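Local coordinates for uncharacterized protein YycE (Bacillus subtilis, PDB 1TWU) that is of unknown function but belongs to the vicinal oxygen chelate superfamily and is a putative relative of glyoxalases and fosfomycin resistance proteins, at residues A[94-108]-A[118-130]. Numbering follows the deposited sequence.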
ATOM      1  N   ILE A  94      14.136 -15.018  -5.209  1.00 29.55           N
ATOM      2  CA  ILE A  94      13.835 -14.100  -4.122  1.00 29.69           C
ATOM      3  C   ILE A  94      13.082 -14.780  -2.978  1.00 30.45           C
ATOM      4  O   ILE A  94      13.449 -14.625  -1.808  1.00 30.23           O
ATOM      5  CB  ILE A  94      13.045 -12.848  -4.623  1.00 28.99           C
ATOM      6  CG1 ILE A  94      12.874 -11.856  -3.469  1.00 30.59           C
ATOM      7  CG2 ILE A  94      11.681 -13.248  -5.171  1.00 26.36           C
ATOM      8  CD1 ILE A  94      14.183 -11.465  -2.794  1.00 32.40           C
ATOM      9  N   THR A  95      12.049 -15.548  -3.307  1.00 30.15           N
ATOM     10  CA  THR A  95      11.275 -16.231  -2.276  1.00 31.37           C
ATOM     11  C   THR A  95      12.140 -17.235  -1.511  1.00 32.01           C
ATOM     12  O   THR A  95      11.932 -17.468  -0.320  1.00 32.79           O
ATOM     13  CB  THR A  95      10.057 -16.968  -2.879  1.00 30.59           C
ATOM     14  OG1 THR A  95      10.504 -17.889  -3.877  1.00 30.20           O
ATOM     15  CG2 THR A  95       9.080 -15.974  -3.499  1.00 29.78           C
ATOM     16  N   SER A  96      13.116 -17.821  -2.202  1.00 32.32           N
ATOM     17  CA  SER A  96      14.013 -18.795  -1.595  1.00 31.42           C
ATOM     18  C   SER A  96      14.967 -18.122  -0.621  1.00 30.53           C
ATOM     19  O   SER A  96      15.280 -18.664   0.438  1.00 29.83           O
ATOM     20  CB  SER A  96      14.815 -19.512  -2.674  1.00 31.93           C
ATOM     21  OG  SER A  96      15.717 -20.426  -2.088  1.00 36.85           O
ATOM     22  N   LYS A  97      15.433 -16.938  -0.992  1.00 30.29           N
ATOM     23  CA  LYS A  97      16.342 -16.171  -0.152  1.00 28.90           C
ATOM     24  C   LYS A  97      15.642 -15.758   1.148  1.00 28.34           C
ATOM     25  O   LYS A  97      16.226 -15.818   2.228  1.00 28.17           O
ATOM     26  CB  LYS A  97      16.813 -14.925  -0.911  1.00 27.82           C
ATOM     27  CG  LYS A  97      17.691 -13.990  -0.090  1.00 28.81           C
ATOM     28  CD  LYS A  97      18.048 -12.734  -0.867  1.00 28.30           C
ATOM     29  CE  LYS A  97      18.855 -11.773  -0.011  1.00 29.40           C
ATOM     30  NZ  LYS A  97      19.211 -10.520  -0.739  1.00 31.53           N
ATOM     31  N   LEU A  98      14.382 -15.343   1.035  1.00 27.92           N
ATOM     32  CA  LEU A  98      13.604 -14.914   2.194  1.00 27.01           C
ATOM     33  C   LEU A  98      13.327 -16.062   3.165  1.00 26.97           C
ATOM     34  O   LEU A  98      13.386 -15.880   4.380  1.00 27.44           O
ATOM     35  CB  LEU A  98      12.283 -14.275   1.737  1.00 24.91           C
ATOM     36  CG  LEU A  98      12.411 -12.965   0.941  1.00 23.34           C
ATOM     37  CD1 LEU A  98      11.035 -12.517   0.491  1.00 20.13           C
ATOM     38  CD2 LEU A  98      13.084 -11.887   1.782  1.00 20.87           C
ATOM     39  N   LYS A  99      13.021 -17.241   2.632  1.00 26.58           N
ATOM     40  CA  LYS A  99      12.752 -18.400   3.479  1.00 26.35           C
ATOM     41  C   LYS A  99      14.038 -18.855   4.174  1.00 27.64           C
ATOM     42  O   LYS A  99      14.013 -19.282   5.331  1.00 28.37           O
ATOM     43  CB  LYS A  99      12.163 -19.550   2.646  1.00 25.25           C
ATOM     44  CG  LYS A  99      10.851 -19.198   1.957  1.00 24.54           C
ATOM     45  CD  LYS A  99      10.260 -20.376   1.217  1.00 23.19           C
ATOM     46  CE  LYS A  99       9.759 -21.430   2.177  1.00 25.25           C
ATOM     47  NZ  LYS A  99       9.030 -22.527   1.473  1.00 24.34           N
ATOM     48  N   HIS A 100      15.163 -18.754   3.473  1.00 29.51           N
ATOM     49  CA  HIS A 100      16.442 -19.145   4.047  1.00 31.60           C
ATOM     50  C   HIS A 100      16.904 -18.129   5.083  1.00 31.00           C
ATOM     51  O   HIS A 100      17.745 -18.435   5.937  1.00 30.34           O
ATOM     52  CB  HIS A 100      17.486 -19.320   2.944  1.00 37.65           C
ATOM     53  CG  HIS A 100      17.228 -20.510   2.070  1.00 46.01           C
ATOM     54  ND1 HIS A 100      18.136 -20.967   1.138  1.00 49.41           N
ATOM     55  CD2 HIS A 100      16.161 -21.343   1.992  1.00 48.94           C
ATOM     56  CE1 HIS A 100      17.640 -22.029   0.526  1.00 51.03           C
ATOM     57  NE2 HIS A 100      16.442 -22.278   1.026  1.00 50.49           N
ATOM     58  N   MET A 101      16.346 -16.920   5.009  1.00 29.49           N
ATOM     59  CA  MET A 101      16.663 -15.875   5.975  1.00 27.24           C
ATOM     60  C   MET A 101      15.786 -16.087   7.212  1.00 27.32           C
ATOM     61  O   MET A 101      16.008 -15.468   8.249  1.00 27.32           O
ATOM     62  CB  MET A 101      16.425 -14.479   5.379  1.00 25.79           C
ATOM     63  CG  MET A 101      17.538 -14.009   4.443  1.00 22.22           C
ATOM     64  SD  MET A 101      17.202 -12.418   3.714  1.00 16.32           S
ATOM     65  CE  MET A 101      17.671 -11.392   5.019  1.00 18.70           C
ATOM     66  N   GLY A 102      14.791 -16.965   7.096  1.00 27.16           N
ATOM     67  CA  GLY A 102      13.926 -17.257   8.228  1.00 27.47           C
ATOM     68  C   GLY A 102      12.456 -16.878   8.115  1.00 28.60           C
ATOM     69  O   GLY A 102      11.679 -17.165   9.026  1.00 29.21           O
ATOM     70  N   TYR A 103      12.063 -16.252   7.010  1.00 27.32           N
ATOM     71  CA  TYR A 103      10.677 -15.840   6.830  1.00 26.56           C
ATOM     72  C   TYR A 103       9.784 -16.973   6.334  1.00 27.05           C
ATOM     73  O   TYR A 103      10.174 -17.751   5.473  1.00 26.85           O
ATOM     74  CB  TYR A 103      10.633 -14.627   5.897  1.00 25.84           C
ATOM     75  CG  TYR A 103      11.475 -13.490   6.442  1.00 25.06           C
ATOM     76  CD1 TYR A 103      11.092 -12.816   7.606  1.00 24.33           C
ATOM     77  CD2 TYR A 103      12.697 -13.149   5.851  1.00 23.10           C
ATOM     78  CE1 TYR A 103      11.902 -11.839   8.177  1.00 24.87           C
ATOM     79  CE2 TYR A 103      13.521 -12.172   6.414  1.00 24.56           C
ATOM     80  CZ  TYR A 103      13.117 -11.524   7.582  1.00 25.94           C
ATOM     81  OH  TYR A 103      13.932 -10.588   8.180  1.00 24.33           O
ATOM     82  N   GLN A 104       8.581 -17.043   6.899  1.00 28.49           N
ATOM     83  CA  GLN A 104       7.596 -18.080   6.603  1.00 30.21           C
ATOM     84  C   GLN A 104       6.807 -17.913   5.327  1.00 31.41           C
ATOM     85  O   GLN A 104       6.325 -16.822   5.027  1.00 30.92           O
ATOM     86  CB  GLN A 104       6.567 -18.165   7.730  1.00 30.01           C
ATOM     87  CG  GLN A 104       7.153 -18.343   9.087  1.00 35.60           C
ATOM     88  CD  GLN A 104       7.822 -19.685   9.244  1.00 39.83           C
ATOM     89  OE1 GLN A 104       8.917 -19.783   9.803  1.00 43.77           O
ATOM     90  NE2 GLN A 104       7.166 -20.735   8.759  1.00 40.22           N
ATOM     91  N   GLU A 105       6.663 -19.006   4.582  1.00 31.82           N
ATOM     92  CA  GLU A 105       5.836 -18.973   3.392  1.00 32.97           C
ATOM     93  C   GLU A 105       4.495 -19.439   3.953  1.00 34.59           C
ATOM     94  O   GLU A 105       4.441 -20.400   4.727  1.00 34.03           O
ATOM     95  CB  GLU A 105       6.304 -19.966   2.326  1.00 34.18           C
ATOM     96  CG  GLU A 105       5.508 -19.816   1.024  1.00 35.65           C
ATOM     97  CD  GLU A 105       5.741 -20.930   0.019  1.00 34.92           C
ATOM     98  OE1 GLU A 105       6.906 -21.338  -0.176  1.00 34.58           O
ATOM     99  OE2 GLU A 105       4.751 -21.387  -0.591  1.00 34.90           O
ATOM    100  N   VAL A 106       3.417 -18.758   3.590  1.00 34.61           N
ATOM    101  CA  VAL A 106       2.114 -19.146   4.098  1.00 35.58           C
ATOM    102  C   VAL A 106       1.144 -19.471   2.977  1.00 38.22           C
ATOM    103  O   VAL A 106       1.381 -19.142   1.810  1.00 36.89           O
ATOM    104  CB  VAL A 106       1.507 -18.039   5.004  1.00 34.96           C
ATOM    105  CG1 VAL A 106       2.387 -17.842   6.233  1.00 33.30           C
ATOM    106  CG2 VAL A 106       1.377 -16.736   4.235  1.00 31.97           C
ATOM    107  N   GLU A 107       0.055 -20.135   3.348  1.00 41.69           N
ATOM    108  CA  GLU A 107      -0.977 -20.524   2.407  1.00 46.13           C
ATOM    109  C   GLU A 107      -1.930 -19.347   2.248  1.00 47.34           C
ATOM    110  O   GLU A 107      -2.594 -18.941   3.201  1.00 47.10           O
ATOM    111  CB  GLU A 107      -1.734 -21.733   2.947  1.00 49.45           C
ATOM    112  CG  GLU A 107      -2.221 -22.664   1.866  1.00 55.65           C
ATOM    113  CD  GLU A 107      -1.069 -23.249   1.078  1.00 59.86           C
ATOM    114  OE1 GLU A 107      -0.408 -24.192   1.581  1.00 62.06           O
ATOM    115  OE2 GLU A 107      -0.815 -22.746  -0.041  1.00 62.66           O
ATOM    116  N   SER A 108      -1.989 -18.792   1.044  1.00 49.72           N
ATOM    117  CA  SER A 108      -2.858 -17.655   0.784  1.00 52.42           C
ATOM    118  C   SER A 108      -4.303 -17.990   1.117  1.00 53.77           C
ATOM    119  O   SER A 108      -4.721 -19.150   1.026  1.00 52.91           O
ATOM    120  CB  SER A 108      -2.750 -17.235  -0.682  1.00 52.92           C
ATOM    121  OG  SER A 108      -2.984 -18.336  -1.542  1.00 56.21           O
ATOM    122  N   VAL A 118       3.551 -17.145  -4.628  1.00 32.93           N
ATOM    123  CA  VAL A 118       4.150 -17.504  -3.344  1.00 30.01           C
ATOM    124  C   VAL A 118       3.945 -16.356  -2.362  1.00 28.95           C
ATOM    125  O   VAL A 118       4.284 -15.213  -2.660  1.00 29.39           O
ATOM    126  CB  VAL A 118       5.668 -17.763  -3.472  1.00 29.32           C
ATOM    127  CG1 VAL A 118       6.271 -18.025  -2.095  1.00 27.93           C
ATOM    128  CG2 VAL A 118       5.920 -18.946  -4.394  1.00 28.64           C
ATOM    129  N   THR A 119       3.394 -16.665  -1.192  1.00 26.98           N
ATOM    130  CA  THR A 119       3.145 -15.655  -0.169  1.00 25.29           C
ATOM    131  C   THR A 119       4.085 -15.823   1.020  1.00 25.61           C
ATOM    132  O   THR A 119       4.152 -16.888   1.631  1.00 24.33           O
ATOM    133  CB  THR A 119       1.692 -15.722   0.345  1.00 24.21           C
ATOM    134  OG1 THR A 119       0.790 -15.565  -0.756  1.00 22.94           O
ATOM    135  CG2 THR A 119       1.436 -14.615   1.366  1.00 23.18           C
ATOM    136  N   ILE A 120       4.821 -14.759   1.332  1.00 26.44           N
ATOM    137  CA  ILE A 120       5.764 -14.755   2.448  1.00 26.14           C
ATOM    138  C   ILE A 120       5.308 -13.659   3.399  1.00 26.75           C
ATOM    139  O   ILE A 120       4.980 -12.560   2.954  1.00 26.52           O
ATOM    140  CB  ILE A 120       7.204 -14.401   1.982  1.00 25.93           C
ATOM    141  CG1 ILE A 120       7.652 -15.329   0.837  1.00 28.10           C
ATOM    142  CG2 ILE A 120       8.154 -14.466   3.160  1.00 25.59           C
ATOM    143  CD1 ILE A 120       7.648 -16.812   1.161  1.00 26.81           C
ATOM    144  N   GLU A 121       5.267 -13.941   4.696  1.00 27.58           N
ATOM    145  CA  GLU A 121       4.862 -12.905   5.649  1.00 28.93           C
ATOM    146  C   GLU A 121       6.062 -12.067   6.057  1.00 27.76           C
ATOM    147  O   GLU A 121       7.153 -12.600   6.269  1.00 26.50           O
ATOM    148  CB  GLU A 121       4.258 -13.508   6.909  1.00 30.86           C
ATOM    149  CG  GLU A 121       2.978 -14.259   6.710  1.00 35.73           C
ATOM    150  CD  GLU A 121       2.321 -14.588   8.036  1.00 38.49           C
ATOM    151  OE1 GLU A 121       3.029 -15.084   8.941  1.00 38.22           O
ATOM    152  OE2 GLU A 121       1.101 -14.349   8.171  1.00 41.45           O
ATOM    153  N   ASP A 122       5.869 -10.756   6.166  1.00 27.46           N
ATOM    154  CA  ASP A 122       6.967  -9.894   6.577  1.00 26.47           C
ATOM    155  C   ASP A 122       6.993  -9.976   8.106  1.00 25.18           C
ATOM    156  O   ASP A 122       6.126 -10.620   8.698  1.00 24.01           O
ATOM    157  CB  ASP A 122       6.770  -8.465   6.017  1.00 25.61           C
ATOM    158  CG  ASP A 122       5.874  -7.577   6.874  1.00 28.20           C
ATOM    159  OD1 ASP A 122       5.112  -8.073   7.734  1.00 29.62           O
ATOM    160  OD2 ASP A 122       5.928  -6.346   6.660  1.00 26.87           O
ATOM    161  N   PRO A 123       7.986  -9.357   8.764  1.00 24.65           N
ATOM    162  CA  PRO A 123       8.062  -9.414  10.228  1.00 24.33           C
ATOM    163  C   PRO A 123       6.767  -9.125  11.005  1.00 24.89           C
ATOM    164  O   PRO A 123       6.570  -9.656  12.105  1.00 24.47           O
ATOM    165  CB  PRO A 123       9.168  -8.411  10.551  1.00 23.95           C
ATOM    166  CG  PRO A 123      10.055  -8.508   9.361  1.00 24.25           C
ATOM    167  CD  PRO A 123       9.074  -8.527   8.221  1.00 24.05           C
ATOM    168  N   ASP A 124       5.886  -8.300  10.443  1.00 23.41           N
ATOM    169  CA  ASP A 124       4.647  -7.961  11.130  1.00 23.56           C
ATOM    170  C   ASP A 124       3.386  -8.583  10.559  1.00 23.91           C
ATOM    171  O   ASP A 124       2.282  -8.108  10.828  1.00 23.74           O
ATOM    172  CB  ASP A 124       4.479  -6.441  11.217  1.00 24.69           C
ATOM    173  CG  ASP A 124       5.511  -5.794  12.129  1.00 26.76           C
ATOM    174  OD1 ASP A 124       5.764  -6.348  13.224  1.00 25.81           O
ATOM    175  OD2 ASP A 124       6.059  -4.733  11.758  1.00 26.65           O
ATOM    176  N   GLY A 125       3.550  -9.636   9.765  1.00 23.94           N
ATOM    177  CA  GLY A 125       2.400 -10.337   9.223  1.00 23.31           C
ATOM    178  C   GLY A 125       1.759  -9.808   7.962  1.00 24.45           C
ATOM    179  O   GLY A 125       0.677 -10.264   7.589  1.00 24.23           O
ATOM    180  N   TRP A 126       2.389  -8.835   7.313  1.00 24.08           N
ATOM    181  CA  TRP A 126       1.837  -8.317   6.072  1.00 23.40           C
ATOM    182  C   TRP A 126       2.133  -9.414   5.052  1.00 23.55           C
ATOM    183  O   TRP A 126       3.222  -9.984   5.064  1.00 23.29           O
ATOM    184  CB  TRP A 126       2.523  -7.003   5.678  1.00 21.75           C
ATOM    185  CG  TRP A 126       1.752  -6.208   4.649  1.00 21.53           C
ATOM    186  CD1 TRP A 126       0.427  -6.355   4.312  1.00 21.13           C
ATOM    187  CD2 TRP A 126       2.242  -5.114   3.861  1.00 20.94           C
ATOM    188  NE1 TRP A 126       0.071  -5.424   3.368  1.00 20.35           N
ATOM    189  CE2 TRP A 126       1.163  -4.650   3.073  1.00 20.71           C
ATOM    190  CE3 TRP A 126       3.487  -4.477   3.748  1.00 18.85           C
ATOM    191  CZ2 TRP A 126       1.294  -3.576   2.184  1.00 19.83           C
ATOM    192  CZ3 TRP A 126       3.615  -3.410   2.867  1.00 17.48           C
ATOM    193  CH2 TRP A 126       2.524  -2.972   2.097  1.00 17.72           C
ATOM    194  N   ARG A 127       1.158  -9.731   4.201  1.00 23.58           N
ATOM    195  CA  ARG A 127       1.320 -10.780   3.195  1.00 24.72           C
ATOM    196  C   ARG A 127       2.007 -10.262   1.925  1.00 24.99           C
ATOM    197  O   ARG A 127       1.428  -9.495   1.154  1.00 23.51           O
ATOM    198  CB  ARG A 127      -0.048 -11.382   2.829  1.00 26.62           C
ATOM    199  CG  ARG A 127      -0.786 -12.106   3.965  1.00 29.25           C
ATOM    200  CD  ARG A 127      -0.075 -13.378   4.372  1.00 30.92           C
ATOM    201  NE  ARG A 127      -0.681 -14.037   5.531  1.00 34.17           N
ATOM    202  CZ  ARG A 127      -1.615 -14.985   5.474  1.00 35.14           C
ATOM    203  NH1 ARG A 127      -2.083 -15.410   4.309  1.00 35.61           N
ATOM    204  NH2 ARG A 127      -2.058 -15.538   6.591  1.00 36.05           N
ATOM    205  N   ILE A 128       3.248 -10.685   1.719  1.00 23.39           N
ATOM    206  CA  ILE A 128       4.000 -10.275   0.541  1.00 23.44           C
ATOM    207  C   ILE A 128       3.861 -11.393  -0.504  1.00 23.97           C
ATOM    208  O   ILE A 128       4.365 -12.509  -0.331  1.00 22.45           O
ATOM    209  CB  ILE A 128       5.500 -10.034   0.883  1.00 22.06           C
ATOM    210  CG1 ILE A 128       5.619  -9.205   2.167  1.00 21.30           C
ATOM    211  CG2 ILE A 128       6.190  -9.297  -0.264  1.00 22.31           C
ATOM    212  CD1 ILE A 128       4.863  -7.896   2.132  1.00 20.56           C
ATOM    213  N   VAL A 129       3.163 -11.087  -1.590  1.00 24.38           N
ATOM    214  CA  VAL A 129       2.934 -12.071  -2.635  1.00 24.15           C
ATOM    215  C   VAL A 129       3.780 -11.846  -3.880  1.00 25.32           C
ATOM    216  O   VAL A 129       3.979 -10.719  -4.334  1.00 24.46           O
ATOM    217  CB  VAL A 129       1.434 -12.093  -3.040  1.00 23.04           C
ATOM    218  CG1 VAL A 129       1.148 -13.268  -3.980  1.00 21.38           C
ATOM    219  CG2 VAL A 129       0.574 -12.180  -1.794  1.00 23.65           C
ATOM    220  N   PHE A 130       4.291 -12.943  -4.417  1.00 26.52           N
ATOM    221  CA  PHE A 130       5.084 -12.918  -5.636  1.00 28.21           C
ATOM    222  C   PHE A 130       4.298 -13.775  -6.632  1.00 28.99           C
ATOM    223  O   PHE A 130       4.256 -15.003  -6.521  1.00 28.44           O
ATOM    224  CB  PHE A 130       6.471 -13.495  -5.349  1.00 28.51           C
ATOM    225  CG  PHE A 130       7.233 -12.715  -4.317  1.00 29.15           C
ATOM    226  CD1 PHE A 130       8.046 -11.645  -4.691  1.00 30.51           C
ATOM    227  CD2 PHE A 130       7.091 -13.006  -2.964  1.00 28.23           C
ATOM    228  CE1 PHE A 130       8.706 -10.872  -3.731  1.00 30.40           C
ATOM    229  CE2 PHE A 130       7.742 -12.243  -1.997  1.00 28.93           C
ATOM    230  CZ  PHE A 130       8.552 -11.172  -2.381  1.00 29.57           C
TER
HETATM  231  O   HOH W   1       7.717 -14.452   8.061  1.00 18.14           O
HETATM  232  O   HOH W   2       2.525 -19.499  -0.507  1.00 18.25           O
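Val106 lays its CG2 methyl over one face of the Arg127 guanidinium, 3.6 Å from NE and offset toward the rim, while Ser108 CA lies at the edge of the same group. The bend of Arg127 at chi2 (-68°) turns the guanidinium so that NE forms a salt bridge to Glu121 OE2, on the anti side of that carboxylate. The other branch of Val106, CG1, rests 3.7 Å from Glu121 CG, and this one valine thus lies against both members of the ion pair. The Phe130 ring receives three methyl groups obliquely from the helix: Thr95 CG2 at 3.6 Å from CD2, Ile94 CG2 near CD1, and Leu98 CD1 near CZ. Water 1 lies in the plane of the Tyr103 ring, at its edge, held by Gln104 N and Glu121 O; Tyr103 OH is hydrogen-bonded to Arg27 of helix 22-32. The order strand 80-84, helix 88-100, strands 105-106, 117-121 and 127-131 is the βαβββ module of the VOC fold: the helix covers one sheet face, and short, weakly bonded 105-106 forms one edge, antiparallel to 117-121. Glu121 N donates to Gln104 O (3.1 Å), and Val106 N to Thr119 O (2.8 Å). Beside these bonds, Ile120 sends CD1 to Glu105 CB and CG2 to Tyr103 CB (3.7 Å). Glu105, with CG anti to the backbone N (-174°), stretches across Val118 CG1, and Lys99 NZ forms a salt bridge with its OE1 (2.9 Å) from above the carboxylate plane.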